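Local coordinates for uncharacterized protein (Legionella pneumophila subsp. pneumophila, PDB 5L0L) that is of unknown function but contains a HIT-related domain, which suggests a nucleotide- or phosphate-binding role, in what is probably a membrane-attached protein, at residues Lys3-His8 with Asn68-Val73; Gly13-Asp18 with Pro124-Leu129; Ile29-Lys34 with Asn80-Leu85; Tyr35-Ile40 with Ile53-Glu58. All blocks are in the same frame, centred on the assembly; numbering follows the deposited sequence.

Contact 1 of 4, residues Lys3-His8 with Asn68-Val73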
loop_
_atom_site.group_PDB
_atom_site.type_symbol
_atom_site.label_atom_id
_atom_site.label_comp_id
_atom_site.label_asym_id
_atom_site.label_seq_id
_atom_site.Cartn_x
_atom_site.Cartn_y
_atom_site.Cartn_z
ATOM N N LYS A 3 9.660 19.961 -6.086
ATOM C CA LYS A 3 8.290 19.513 -5.781
ATOM C C LYS A 3 7.404 20.677 -5.332
ATOM O O LYS A 3 7.751 21.342 -4.367
ATOM C CB LYS A 3 8.348 18.467 -4.668
ATOM C CG LYS A 3 7.025 17.787 -4.380
ATOM C CD LYS A 3 7.208 16.525 -3.534
ATOM C CE LYS A 3 7.207 16.832 -2.060
ATOM N NZ LYS A 3 6.924 15.590 -1.284
ATOM N N GLU A 4 6.305 20.943 -6.040
ATOM C CA GLU A 4 5.421 22.079 -5.748
ATOM C C GLU A 4 3.990 21.608 -5.544
ATOM O O GLU A 4 3.554 20.609 -6.151
ATOM C CB GLU A 4 5.412 23.118 -6.875
ATOM C CG GLU A 4 6.760 23.831 -7.139
ATOM C CD GLU A 4 7.160 24.918 -6.138
ATOM O OE1 GLU A 4 6.306 25.736 -5.692
ATOM O OE2 GLU A 4 8.382 24.992 -5.806
ATOM N N PHE A 5 3.269 22.338 -4.700
ATOM C CA PHE A 5 1.862 22.073 -4.427
ATOM C C PHE A 5 0.969 23.114 -5.073
ATOM O O PHE A 5 1.184 24.326 -4.903
ATOM C CB PHE A 5 1.630 22.045 -2.934
ATOM C CG PHE A 5 2.308 20.901 -2.256
ATOM C CD1 PHE A 5 1.685 19.660 -2.170
ATOM C CD2 PHE A 5 3.592 21.045 -1.732
ATOM C CE1 PHE A 5 2.312 18.594 -1.540
ATOM C CE2 PHE A 5 4.234 19.975 -1.108
ATOM C CZ PHE A 5 3.594 18.747 -1.007
ATOM N N LEU A 6 -0.048 22.652 -5.795
ATOM C CA LEU A 6 -1.039 23.547 -6.377
ATOM C C LEU A 6 -1.761 24.344 -5.288
ATOM O O LEU A 6 -2.105 23.805 -4.230
ATOM C CB LEU A 6 -2.073 22.772 -7.197
ATOM C CG LEU A 6 -3.032 23.605 -8.061
ATOM C CD1 LEU A 6 -2.326 24.166 -9.287
ATOM C CD2 LEU A 6 -4.249 22.790 -8.469
ATOM N N LYS A 7 -1.953 25.632 -5.542
ATOM C CA LYS A 7 -2.815 26.480 -4.696
ATOM C C LYS A 7 -4.081 26.719 -5.484
ATOM O O LYS A 7 -4.025 27.288 -6.573
ATOM C CB LYS A 7 -2.143 27.814 -4.351
ATOM C CG LYS A 7 -1.287 27.808 -3.085
ATOM C CD LYS A 7 0.083 27.186 -3.329
ATOM C CE LYS A 7 0.798 26.799 -2.034
ATOM N NZ LYS A 7 2.027 26.002 -2.327
ATOM N N HIS A 8 -5.210 26.266 -4.942
ATOM C CA HIS A 8 -6.483 26.273 -5.660
ATOM C C HIS A 8 -7.695 26.112 -4.723
ATOM O O HIS A 8 -7.620 25.432 -3.705
ATOM C CB HIS A 8 -6.502 25.163 -6.714
ATOM C CG HIS A 8 -7.664 25.251 -7.653
ATOM N ND1 HIS A 8 -8.818 24.514 -7.483
ATOM C CD2 HIS A 8 -7.865 26.016 -8.750
ATOM C CE1 HIS A 8 -9.671 24.807 -8.448
ATOM N NE2 HIS A 8 -9.116 25.715 -9.230
ATOM N N ASN A 68 -3.555 19.154 -1.084
ATOM C CA ASN A 68 -2.389 19.812 -1.695
ATOM C C ASN A 68 -1.332 20.281 -0.696
ATOM O O ASN A 68 -0.923 21.450 -0.692
ATOM C CB ASN A 68 -2.874 20.978 -2.591
ATOM C CG ASN A 68 -3.850 20.521 -3.675
ATOM O OD1 ASN A 68 -3.893 19.347 -4.052
ATOM N ND2 ASN A 68 -4.633 21.437 -4.183
ATOM N N ARG A 69 -0.870 19.363 0.138
ATOM C CA ARG A 69 0.146 19.697 1.106
ATOM C C ARG A 69 0.870 18.438 1.544
ATOM O O ARG A 69 0.328 17.321 1.361
ATOM C CB ARG A 69 -0.468 20.415 2.307
ATOM C CG ARG A 69 -1.482 19.623 3.125
ATOM C CD ARG A 69 -1.641 20.261 4.508
ATOM N NE ARG A 69 -2.674 19.655 5.353
ATOM C CZ ARG A 69 -2.507 18.578 6.125
ATOM N NH1 ARG A 69 -1.337 17.913 6.149
ATOM N NH2 ARG A 69 -3.513 18.170 6.906
ATOM N N PRO A 70 2.047 18.603 2.155
ATOM C CA PRO A 70 2.639 17.465 2.821
ATOM C C PRO A 70 1.756 16.937 3.943
ATOM O O PRO A 70 1.055 17.722 4.639
ATOM C CB PRO A 70 3.948 18.042 3.437
ATOM C CG PRO A 70 4.260 19.250 2.608
ATOM C CD PRO A 70 2.908 19.816 2.270
ATOM N N TYR A 71 1.843 15.631 4.149
ATOM C CA TYR A 71 1.131 14.971 5.229
ATOM C C TYR A 71 2.137 14.607 6.305
ATOM O O TYR A 71 3.266 14.210 6.026
ATOM C CB TYR A 71 0.314 13.736 4.716
ATOM C CG TYR A 71 -0.723 14.201 3.738
ATOM C CD1 TYR A 71 -1.827 14.928 4.168
ATOM C CD2 TYR A 71 -0.560 14.001 2.379
ATOM C CE1 TYR A 71 -2.740 15.440 3.266
ATOM C CE2 TYR A 71 -1.464 14.483 1.479
ATOM C CZ TYR A 71 -2.536 15.227 1.915
ATOM O OH TYR A 71 -3.416 15.724 0.991
ATOM N N THR A 72 1.681 14.718 7.537
ATOM C CA THR A 72 2.508 14.411 8.691
ATOM C C THR A 72 2.571 12.916 8.873
ATOM O O THR A 72 1.721 12.178 8.367
ATOM C CB THR A 72 1.949 15.047 9.979
ATOM O OG1 THR A 72 0.741 14.397 10.384
ATOM C CG2 THR A 72 1.678 16.534 9.776
ATOM N N VAL A 73 3.564 12.482 9.637
ATOM C CA VAL A 73 3.665 11.073 9.972
ATOM C C VAL A 73 2.411 10.559 10.707
ATOM O O VAL A 73 1.989 9.428 10.452
ATOM C CB VAL A 73 4.962 10.735 10.728
ATOM C CG1 VAL A 73 4.995 11.341 12.127
ATOM C CG2 VAL A 73 5.149 9.236 10.802
#
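Phe5 turns one face of its ring to Arg69 CA and the pyrrolidine CD of Pro70. Arg69 CA and Pro70 CD each lie 3.9 Å from the Phe5 ring centroid and 28° off its normal, so both CH-pi contacts fall on that face. The carbonyl of Asn68 approaches obliquely, with Phe5 CD1 3.4 Å from Asn68 C. The Tyr71 ring has Arg69 O 3.3 Å above one face, toward the rim, and Tyr71 CE1 in turn lies over a face of the Arg69 guanidinium. That group is held by Arg69 NH1 donating to Pro70 O (2.8 Å) and by a salt bridge to Glu75. One residue past Phe5, Asn68 CB meets Leu6 O at 3.4 Å, while Asn68 OD1 bonds to the Ser125 amide and ND2 to the Tyr10 hydroxyl. This surface contact joins strand 3-5, outermost within this chain in a small mixed sheet and next to strand 115-118, to the loop that leaves strand 51-58 and enters helix 73-92, where Thr72 is the N-cap.

Contact 2 of 4, residues Gly13-Asp18 with Pro124-Leu129. With SO4 (sulfate ion), chain C.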
loop_
_atom_site.group_PDB
_atom_site.type_symbol
_atom_site.label_atom_id
_atom_site.label_comp_id
_atom_site.label_asym_id
_atom_site.label_seq_id
_atom_site.Cartn_x
_atom_site.Cartn_y
_atom_site.Cartn_z
ATOM N N GLY A 13 -19.451 21.623 -3.448
ATOM C CA GLY A 13 -20.090 20.513 -4.184
ATOM C C GLY A 13 -19.189 19.662 -5.089
ATOM O O GLY A 13 -19.658 18.700 -5.699
ATOM N N HIS A 14 -17.910 20.016 -5.203
ATOM C CA HIS A 14 -16.925 19.151 -5.852
ATOM C C HIS A 14 -16.908 17.797 -5.104
ATOM O O HIS A 14 -16.937 17.760 -3.865
ATOM C CB HIS A 14 -15.541 19.824 -5.825
ATOM C CG HIS A 14 -14.500 19.122 -6.638
ATOM N ND1 HIS A 14 -13.550 18.293 -6.077
ATOM C CD2 HIS A 14 -14.240 19.143 -7.967
ATOM C CE1 HIS A 14 -12.765 17.817 -7.026
ATOM N NE2 HIS A 14 -13.155 18.327 -8.182
ATOM N N TRP A 15 -16.895 16.704 -5.864
ATOM C CA TRP A 15 -16.963 15.330 -5.318
ATOM C C TRP A 15 -15.931 15.023 -4.202
ATOM O O TRP A 15 -16.167 14.181 -3.338
ATOM C CB TRP A 15 -16.867 14.280 -6.458
ATOM C CG TRP A 15 -15.617 14.370 -7.267
ATOM C CD1 TRP A 15 -15.453 15.023 -8.461
ATOM C CD2 TRP A 15 -14.332 13.806 -6.935
ATOM N NE1 TRP A 15 -14.147 14.902 -8.891
ATOM C CE2 TRP A 15 -13.437 14.160 -7.979
ATOM C CE3 TRP A 15 -13.853 13.038 -5.858
ATOM C CZ2 TRP A 15 -12.087 13.773 -7.978
ATOM C CZ3 TRP A 15 -12.507 12.646 -5.853
ATOM C CH2 TRP A 15 -11.639 13.018 -6.913
ATOM N N SER A 16 -14.776 15.693 -4.243
ATOM C CA SER A 16 -13.733 15.562 -3.206
ATOM C C SER A 16 -14.174 16.026 -1.804
ATOM O O SER A 16 -13.631 15.564 -0.797
ATOM C CB SER A 16 -12.481 16.350 -3.623
ATOM O OG SER A 16 -12.781 17.744 -3.666
ATOM N N ILE A 17 -15.125 16.956 -1.752
ATOM C CA ILE A 17 -15.638 17.476 -0.491
ATOM C C ILE A 17 -16.977 16.810 -0.202
ATOM O O ILE A 17 -17.164 16.271 0.892
ATOM C CB ILE A 17 -15.730 19.033 -0.507
ATOM C CG1 ILE A 17 -14.316 19.631 -0.696
ATOM C CG2 ILE A 17 -16.402 19.561 0.774
ATOM C CD1 ILE A 17 -14.255 21.142 -0.799
ATOM N N ASP A 18 -17.887 16.820 -1.184
ATOM C CA ASP A 18 -19.195 16.143 -1.064
ATOM C C ASP A 18 -19.006 14.665 -1.436
ATOM O O ASP A 18 -19.597 14.152 -2.406
ATOM C CB ASP A 18 -20.255 16.828 -1.943
ATOM C CG ASP A 18 -21.681 16.300 -1.696
ATOM O OD1 ASP A 18 -21.931 15.564 -0.706
ATOM O OD2 ASP A 18 -22.561 16.618 -2.521
ATOM N N PRO A 124 -8.073 17.510 -6.361
ATOM C CA PRO A 124 -7.059 17.840 -5.351
ATOM C C PRO A 124 -6.234 16.600 -5.021
ATOM O O PRO A 124 -6.727 15.470 -5.184
ATOM C CB PRO A 124 -7.877 18.264 -4.141
ATOM C CG PRO A 124 -9.214 17.627 -4.326
ATOM C CD PRO A 124 -9.440 17.574 -5.814
ATOM N N SER A 125 -4.992 16.811 -4.594
ATOM C CA SER A 125 -4.217 15.764 -3.982
ATOM C C SER A 125 -4.722 15.587 -2.546
ATOM O O SER A 125 -4.755 16.551 -1.764
ATOM C CB SER A 125 -2.727 16.091 -4.022
ATOM O OG SER A 125 -1.966 15.178 -3.248
HETATM N N MSE A 126 -5.152 14.362 -2.235
HETATM C CA MSE A 126 -5.640 13.982 -0.914
HETATM C C MSE A 126 -4.821 12.826 -0.432
HETATM O O MSE A 126 -4.317 12.026 -1.250
HETATM C CB MSE A 126 -7.084 13.505 -1.014
HETATM C CG MSE A 126 -8.027 14.558 -1.529
HETATM SE SE MSE A 126 -9.773 13.638 -1.808
HETATM C CE MSE A 126 -9.577 13.454 -3.728
ATOM N N LEU A 127 -4.652 12.687 0.872
ATOM C CA LEU A 127 -3.983 11.492 1.417
ATOM C C LEU A 127 -4.992 10.336 1.343
ATOM O O LEU A 127 -6.035 10.382 1.960
ATOM C CB LEU A 127 -3.538 11.709 2.848
ATOM C CG LEU A 127 -2.892 10.529 3.581
ATOM C CD1 LEU A 127 -1.612 10.094 2.909
ATOM C CD2 LEU A 127 -2.679 10.895 5.043
ATOM N N HIS A 128 -4.692 9.340 0.523
ATOM C CA HIS A 128 -5.669 8.262 0.287
ATOM C C HIS A 128 -4.989 7.062 -0.293
ATOM O O HIS A 128 -3.925 7.188 -0.900
ATOM C CB HIS A 128 -6.832 8.728 -0.621
ATOM C CG HIS A 128 -6.472 8.881 -2.070
ATOM N ND1 HIS A 128 -5.601 9.850 -2.532
ATOM C CD2 HIS A 128 -6.824 8.150 -3.156
ATOM C CE1 HIS A 128 -5.480 9.745 -3.846
ATOM N NE2 HIS A 128 -6.210 8.713 -4.248
ATOM N N LEU A 129 -5.607 5.893 -0.130
ATOM C CA LEU A 129 -5.108 4.700 -0.761
ATOM C C LEU A 129 -6.260 3.823 -1.229
ATOM O O LEU A 129 -7.410 4.032 -0.846
ATOM C CB LEU A 129 -4.141 3.927 0.125
ATOM C CG LEU A 129 -4.566 3.317 1.454
ATOM C CD1 LEU A 129 -5.366 2.036 1.280
ATOM C CD2 LEU A 129 -3.331 3.035 2.300
HETATM S S SO4 C . -4.914 7.757 -7.633
HETATM O O1 SO4 C . -6.210 8.245 -7.076
HETATM O O2 SO4 C . -4.370 8.960 -8.252
HETATM O O3 SO4 C . -4.283 7.255 -6.419
HETATM O O4 SO4 C . -5.497 6.789 -8.573
#
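His14 reaches tip to tip toward Pro124, its CE1 3.5 Å from Pro124 CD. Chi1 of -171° sets CG anti to the backbone N, on the side from which the ring meets Pro124; His14 ND1 and Ser16 OG share a hydrogen bond of 2.6 Å in which either could donate, and NE2 bonds to Glu122, so both ring nitrogens have partners that fix the ring's rotation. Next, one face of the Trp15 indole has His14 CE1 above it near the rim, and its six-membered ring meets selenomethionine Met126 obliquely, Trp15 CZ3 to Met126 CE being 3.7 Å. Ser16 is buried: its CB rests on Pro124 CG at 3.6 Å. Beyond it, the amides of Ile17 and Asp18 both donate to His14 O, closing the turn.

Farther along the second segment, His128 ND1 donates to Met126 O (2.8 Å) in the ring plane, and NE2 gives sulfate O1 a nearly straight bond of 2.9 Å (164°). His130 and the amides of Gly103 and Asn105 also bind this sulfate, probably from the crystallisation liquor; His128 and His130 form a His-x-His pair reminiscent of part of the HIT histidine motif, so the site may mark where a phosphate would bind. Strand 128-134 is flanked by strands 51-58 and 96-101; Leu127, just before it, and Leu129 within it touch helix 73-92.

Contact 3 of 4, residues Ile29-Lys34 with Asn80-Leu85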
loop_
_atom_site.group_PDB
_atom_site.type_symbol
_atom_site.label_atom_id
_atom_site.label_comp_id
_atom_site.label_asym_id
_atom_site.label_seq_id
_atom_site.Cartn_x
_atom_site.Cartn_y
_atom_site.Cartn_z
ATOM N N ILE A 29 -14.022 6.528 10.086
ATOM C CA ILE A 29 -13.165 5.926 11.107
ATOM C C ILE A 29 -12.242 7.017 11.652
ATOM O O ILE A 29 -11.571 7.699 10.874
ATOM C CB ILE A 29 -12.386 4.730 10.546
ATOM C CG1 ILE A 29 -13.409 3.789 9.855
ATOM C CG2 ILE A 29 -11.533 4.087 11.649
ATOM C CD1 ILE A 29 -12.976 2.426 9.361
ATOM N N THR A 30 -12.248 7.178 12.986
ATOM C CA THR A 30 -11.440 8.197 13.667
ATOM C C THR A 30 -10.316 7.506 14.419
ATOM O O THR A 30 -10.552 6.520 15.124
ATOM C CB THR A 30 -12.273 9.042 14.631
ATOM O OG1 THR A 30 -13.263 9.750 13.882
ATOM C CG2 THR A 30 -11.382 10.073 15.364
ATOM N N VAL A 31 -9.098 8.009 14.226
ATOM C CA VAL A 31 -7.893 7.430 14.782
ATOM C C VAL A 31 -7.379 8.343 15.920
ATOM O O VAL A 31 -7.182 9.543 15.698
ATOM C CB VAL A 31 -6.778 7.310 13.729
ATOM C CG1 VAL A 31 -5.508 6.733 14.343
ATOM C CG2 VAL A 31 -7.240 6.412 12.587
ATOM N N ARG A 32 -7.237 7.756 17.119
ATOM C CA ARG A 32 -6.641 8.419 18.307
ATOM C C ARG A 32 -7.393 9.688 18.631
ATOM O O ARG A 32 -6.790 10.715 18.934
ATOM C CB ARG A 32 -5.142 8.707 18.083
ATOM C CG ARG A 32 -4.289 7.447 17.989
ATOM C CD ARG A 32 -2.895 7.654 17.380
ATOM N NE ARG A 32 -2.253 6.336 17.304
ATOM C CZ ARG A 32 -2.095 5.572 16.211
ATOM N NH1 ARG A 32 -2.412 5.993 14.977
ATOM N NH2 ARG A 32 -1.531 4.363 16.351
ATOM N N ASN A 33 -8.716 9.594 18.515
ATOM C CA ASN A 33 -9.667 10.676 18.750
ATOM C C ASN A 33 -9.411 12.016 18.039
ATOM O O ASN A 33 -9.829 13.073 18.514
ATOM C CB ASN A 33 -9.833 10.880 20.278
ATOM C CG ASN A 33 -11.267 11.161 20.665
ATOM O OD1 ASN A 33 -12.208 10.537 20.140
ATOM N ND2 ASN A 33 -11.460 12.097 21.599
ATOM N N LYS A 34 -8.776 11.970 16.881
ATOM C CA LYS A 34 -8.283 13.165 16.236
ATOM C C LYS A 34 -8.307 13.130 14.702
ATOM O O LYS A 34 -8.711 14.105 14.071
ATOM C CB LYS A 34 -6.856 13.425 16.719
ATOM C CG LYS A 34 -6.329 14.793 16.332
ATOM C CD LYS A 34 -4.947 15.089 16.911
ATOM C CE LYS A 34 -4.274 16.201 16.111
ATOM N NZ LYS A 34 -2.913 16.520 16.619
ATOM N N ASN A 80 -2.748 4.270 7.386
ATOM C CA ASN A 80 -2.260 2.900 7.385
ATOM C C ASN A 80 -2.900 2.025 8.456
ATOM O O ASN A 80 -3.054 0.834 8.250
ATOM C CB ASN A 80 -0.731 2.893 7.492
ATOM C CG ASN A 80 -0.065 3.369 6.211
ATOM O OD1 ASN A 80 -0.720 3.850 5.290
ATOM N ND2 ASN A 80 1.228 3.184 6.112
ATOM N N ASP A 81 -3.257 2.611 9.602
ATOM C CA ASP A 81 -4.015 1.862 10.623
ATOM C C ASP A 81 -5.418 1.500 10.107
ATOM O O ASP A 81 -5.894 0.377 10.307
ATOM C CB ASP A 81 -4.158 2.679 11.918
ATOM C CG ASP A 81 -2.884 2.733 12.749
ATOM O OD1 ASP A 81 -1.906 1.978 12.513
ATOM O OD2 ASP A 81 -2.869 3.564 13.716
ATOM N N VAL A 82 -6.100 2.470 9.501
ATOM C CA VAL A 82 -7.426 2.214 8.928
ATOM C C VAL A 82 -7.320 1.140 7.822
ATOM O O VAL A 82 -8.175 0.221 7.727
ATOM C CB VAL A 82 -8.075 3.496 8.398
ATOM C CG1 VAL A 82 -9.403 3.179 7.706
ATOM C CG2 VAL A 82 -8.324 4.475 9.540
ATOM N N ALA A 83 -6.257 1.221 7.004
ATOM C CA ALA A 83 -5.970 0.153 6.046
ATOM C C ALA A 83 -5.813 -1.218 6.724
ATOM O O ALA A 83 -6.415 -2.200 6.286
ATOM C CB ALA A 83 -4.773 0.505 5.155
ATOM N N SER A 84 -5.048 -1.289 7.811
ATOM C CA SER A 84 -4.868 -2.554 8.540
ATOM C C SER A 84 -6.205 -3.141 8.987
ATOM O O SER A 84 -6.436 -4.352 8.838
ATOM C CB SER A 84 -3.959 -2.346 9.749
ATOM O OG SER A 84 -2.671 -1.923 9.320
ATOM N N LEU A 85 -7.085 -2.285 9.499
ATOM C CA LEU A 85 -8.456 -2.691 9.885
ATOM C C LEU A 85 -9.214 -3.262 8.670
ATOM O O LEU A 85 -9.740 -4.364 8.713
ATOM C CB LEU A 85 -9.230 -1.496 10.465
ATOM C CG LEU A 85 -10.740 -1.676 10.665
ATOM C CD1 LEU A 85 -11.003 -2.839 11.575
ATOM C CD2 LEU A 85 -11.392 -0.403 11.211
HETATM O O HOH W 1 -0.258 2.396 14.456
#
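Strand 29-31, carrying Ile29 and Val31, comes within 9.5 Å of the axis of helix 80-85, with 130° between their N-to-C directions. This is helix-on-sheet packing of the alpha+beta HIT-like fold, in which helix 73-92 lies over one face of the antiparallel sheet. Val82 is met by both strand residues: its CG2 lies 3.8 Å from Val31 CG2 and 3.9 Å from Ile29 CG2. Ile29 CD1 reaches onward to Leu85 CD2 (3.7 Å), and all these side chains cross obliquely. Tyr37, Val39 and Leu207 of adjoining strands extend the apolar layer.

Arg32, with left-handed backbone angles just past the strand, extends its chain from CG to NE and crosses Asp81 at about a right angle, their flat groups 46° apart. Arg32 NH1 donates to Asp81 OD2 at 2.8 Å, 26° out of the guanidinium plane, while the NH2 bond to that oxygen is weak. Arg32 also packs on Arg77 of the second subunit, which makes a long, weak ion pair with Asp81, placing the salt bridge beside the dimer interface. One water closes the circuit in the guanidinium plane, accepting from Arg32 NH2 at 3.0 Å and donating to Asp81 OD1 at 2.6 Å.

Contact 4 of 4, residues Tyr35-Ile40 with Ile53-Glu58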
loop_
_atom_site.group_PDB
_atom_site.type_symbol
_atom_site.label_atom_id
_atom_site.label_comp_id
_atom_site.label_asym_id
_atom_site.label_seq_id
_atom_site.Cartn_x
_atom_site.Cartn_y
_atom_site.Cartn_z
ATOM N N TYR A 35 -7.819 12.043 14.108
ATOM C CA TYR A 35 -7.684 11.981 12.641
ATOM C C TYR A 35 -8.864 11.217 12.057
ATOM O O TYR A 35 -9.134 10.084 12.478
ATOM C CB TYR A 35 -6.356 11.349 12.254
ATOM C CG TYR A 35 -5.167 12.114 12.804
ATOM C CD1 TYR A 35 -4.686 13.265 12.172
ATOM C CD2 TYR A 35 -4.548 11.708 13.990
ATOM C CE1 TYR A 35 -3.602 13.980 12.693
ATOM C CE2 TYR A 35 -3.458 12.414 14.518
ATOM C CZ TYR A 35 -2.997 13.547 13.872
ATOM O OH TYR A 35 -1.929 14.234 14.416
ATOM N N HIS A 36 -9.575 11.852 11.132
ATOM C CA HIS A 36 -10.828 11.298 10.581
ATOM C C HIS A 36 -10.593 10.799 9.150
ATOM O O HIS A 36 -10.029 11.535 8.324
ATOM C CB HIS A 36 -11.907 12.372 10.524
ATOM C CG HIS A 36 -12.145 13.059 11.829
ATOM N ND1 HIS A 36 -12.674 12.408 12.922
ATOM C CD2 HIS A 36 -11.904 14.335 12.224
ATOM C CE1 HIS A 36 -12.745 13.257 13.941
ATOM N NE2 HIS A 36 -12.287 14.429 13.543
ATOM N N TYR A 37 -11.071 9.595 8.861
ATOM C CA TYR A 37 -10.896 8.931 7.549
ATOM C C TYR A 37 -12.225 8.382 7.035
ATOM O O TYR A 37 -13.049 7.937 7.839
ATOM C CB TYR A 37 -9.890 7.774 7.673
ATOM C CG TYR A 37 -8.530 8.221 8.155
ATOM C CD1 TYR A 37 -8.270 8.348 9.511
ATOM C CD2 TYR A 37 -7.525 8.558 7.254
ATOM C CE1 TYR A 37 -7.035 8.774 9.979
ATOM C CE2 TYR A 37 -6.282 8.999 7.711
ATOM C CZ TYR A 37 -6.057 9.129 9.075
ATOM O OH TYR A 37 -4.838 9.573 9.524
ATOM N N SER A 38 -12.460 8.452 5.725
ATOM C CA SER A 38 -13.608 7.828 5.084
ATOM C C SER A 38 -13.199 6.551 4.366
ATOM O O SER A 38 -12.081 6.451 3.869
ATOM C CB SER A 38 -14.282 8.759 4.075
ATOM O OG SER A 38 -13.446 9.057 3.003
ATOM N N VAL A 39 -14.077 5.569 4.391
ATOM C CA VAL A 39 -13.947 4.341 3.650
ATOM C C VAL A 39 -15.159 4.248 2.731
ATOM O O VAL A 39 -16.300 4.196 3.210
ATOM C CB VAL A 39 -13.881 3.123 4.583
ATOM C CG1 VAL A 39 -13.819 1.847 3.768
ATOM C CG2 VAL A 39 -12.697 3.267 5.574
ATOM N N ILE A 40 -14.937 4.233 1.411
ATOM C CA ILE A 40 -16.032 4.160 0.440
ATOM C C ILE A 40 -15.716 3.109 -0.620
ATOM O O ILE A 40 -14.542 2.831 -0.896
ATOM C CB ILE A 40 -16.333 5.547 -0.236
ATOM C CG1 ILE A 40 -15.276 5.908 -1.279
ATOM C CG2 ILE A 40 -16.428 6.664 0.812
ATOM C CD1 ILE A 40 -15.583 7.178 -2.043
ATOM N N ILE A 53 -9.738 4.557 0.840
ATOM C CA ILE A 53 -9.610 4.990 2.208
ATOM C C ILE A 53 -8.954 6.349 2.105
ATOM O O ILE A 53 -7.861 6.461 1.511
ATOM C CB ILE A 53 -8.715 4.041 3.019
ATOM C CG1 ILE A 53 -9.295 2.626 2.972
ATOM C CG2 ILE A 53 -8.552 4.574 4.459
ATOM C CD1 ILE A 53 -8.482 1.595 3.732
ATOM N N ARG A 54 -9.640 7.372 2.632
ATOM C CA ARG A 54 -9.248 8.750 2.434
ATOM C C ARG A 54 -9.211 9.537 3.742
ATOM O O ARG A 54 -10.100 9.416 4.586
ATOM C CB ARG A 54 -10.179 9.415 1.409
ATOM C CG ARG A 54 -10.013 10.924 1.246
ATOM C CD ARG A 54 -10.934 11.658 2.173
ATOM N NE ARG A 54 -10.936 13.118 1.965
ATOM C CZ ARG A 54 -11.789 13.794 1.181
ATOM N NH1 ARG A 54 -12.748 13.189 0.474
ATOM N NH2 ARG A 54 -11.677 15.105 1.116
ATOM N N TYR A 55 -8.167 10.342 3.893
ATOM C CA TYR A 55 -8.031 11.196 5.068
ATOM C C TYR A 55 -8.886 12.430 4.835
ATOM O O TYR A 55 -8.663 13.158 3.865
ATOM C CB TYR A 55 -6.563 11.602 5.210
ATOM C CG TYR A 55 -6.277 12.617 6.286
ATOM C CD1 TYR A 55 -6.783 12.466 7.569
ATOM C CD2 TYR A 55 -5.435 13.705 6.023
ATOM C CE1 TYR A 55 -6.497 13.418 8.567
ATOM C CE2 TYR A 55 -5.135 14.641 7.017
ATOM C CZ TYR A 55 -5.692 14.496 8.276
ATOM O OH TYR A 55 -5.377 15.427 9.284
ATOM N N LEU A 56 -9.848 12.652 5.719
ATOM C CA LEU A 56 -10.747 13.797 5.636
ATOM C C LEU A 56 -10.121 15.047 6.257
ATOM O O LEU A 56 -9.956 16.056 5.591
ATOM C CB LEU A 56 -12.079 13.477 6.341
ATOM C CG LEU A 56 -12.901 12.333 5.769
ATOM C CD1 LEU A 56 -13.956 11.827 6.770
ATOM C CD2 LEU A 56 -13.554 12.788 4.479
ATOM N N ASN A 57 -9.797 14.954 7.533
ATOM C CA ASN A 57 -9.331 16.106 8.306
ATOM C C ASN A 57 -8.927 15.704 9.710
ATOM O O ASN A 57 -9.179 14.584 10.157
ATOM C CB ASN A 57 -10.453 17.166 8.397
ATOM C CG ASN A 57 -11.622 16.703 9.236
ATOM O OD1 ASN A 57 -12.233 15.672 8.971
ATOM N ND2 ASN A 57 -11.957 17.474 10.249
ATOM N N GLU A 58 -8.353 16.673 10.423
ATOM C CA GLU A 58 -7.939 16.514 11.806
ATOM C C GLU A 58 -8.800 17.469 12.652
ATOM O O GLU A 58 -9.050 18.597 12.230
ATOM C CB GLU A 58 -6.445 16.847 11.911
ATOM C CG GLU A 58 -5.918 17.048 13.308
ATOM C CD GLU A 58 -6.165 18.451 13.853
ATOM O OE1 GLU A 58 -5.928 19.433 13.095
ATOM O OE2 GLU A 58 -6.596 18.560 15.028
#
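Tyr37 and Tyr55 pack obliquely, with centroids 5.2 Å apart and ring planes at 39°. Tyr55 CD1 lies over a face of the Tyr37 ring, 3.5 Å from Tyr37 CE2. Tyr55 OH lies at the edge of the Tyr35 ring and in its plane, 3.7 Å from Tyr35 CD1. Tyr55 CG is anti to the backbone N (chi1 173°), whereas Tyr37 CG sits beside its own N, which starts the two rings off differently. Tyr37 OH bonds to the backbone O of Glu75, on helix 73-92, and Tyr55 OH to the Glu75 carboxylate.

On the other face, His36 and Asn57 set ring and amide planes 29° apart, His36 CD2 lying 3.5 Å from Asn57 OD1; His36 ND1 is hydrogen-bonded to Thr30 OG1. Ser38 OG rests against Arg54 CB, and the Arg54 guanidinium, with Leu56 CD2 over one face toward the rim, bonds through NH2 to Ser16 O.

Ser38 and Arg54 exchange two backbone hydrogen bonds, but His36 receives Leu56 N at its O (2.8 Å) and gives its N to Asn57 O (2.9 Å). Two residues thus face one, shifting the register: a classic beta bulge in an antiparallel hairpin of the HIT-related sheet.

Contacts 3 and 4 are buried, contact 2 is partly so, and contact 1 lies on the surface. Contacts 3 and 4, with centres about 8 Å apart, share the six-stranded sheet: one lays the helix on it, the other pairs two of its strands, and Tyr37 N bonded to Ile29 O joins them. Contact 2 reaches the same sheet from strand 128-134, hydrogen-bonded to 51-58 by Leu129 N to Ile53 O. Contact 1 adjoins contact 2 through Tyr71, whose OH packs on Met126 CA. Main-chain bonds dominate contact 4; contact 3 combines aliphatic packing with a salt bridge; contact 1 sets a strand end on a loop and contact 2 a loop on the approach to a strand, both by ring and proline packing.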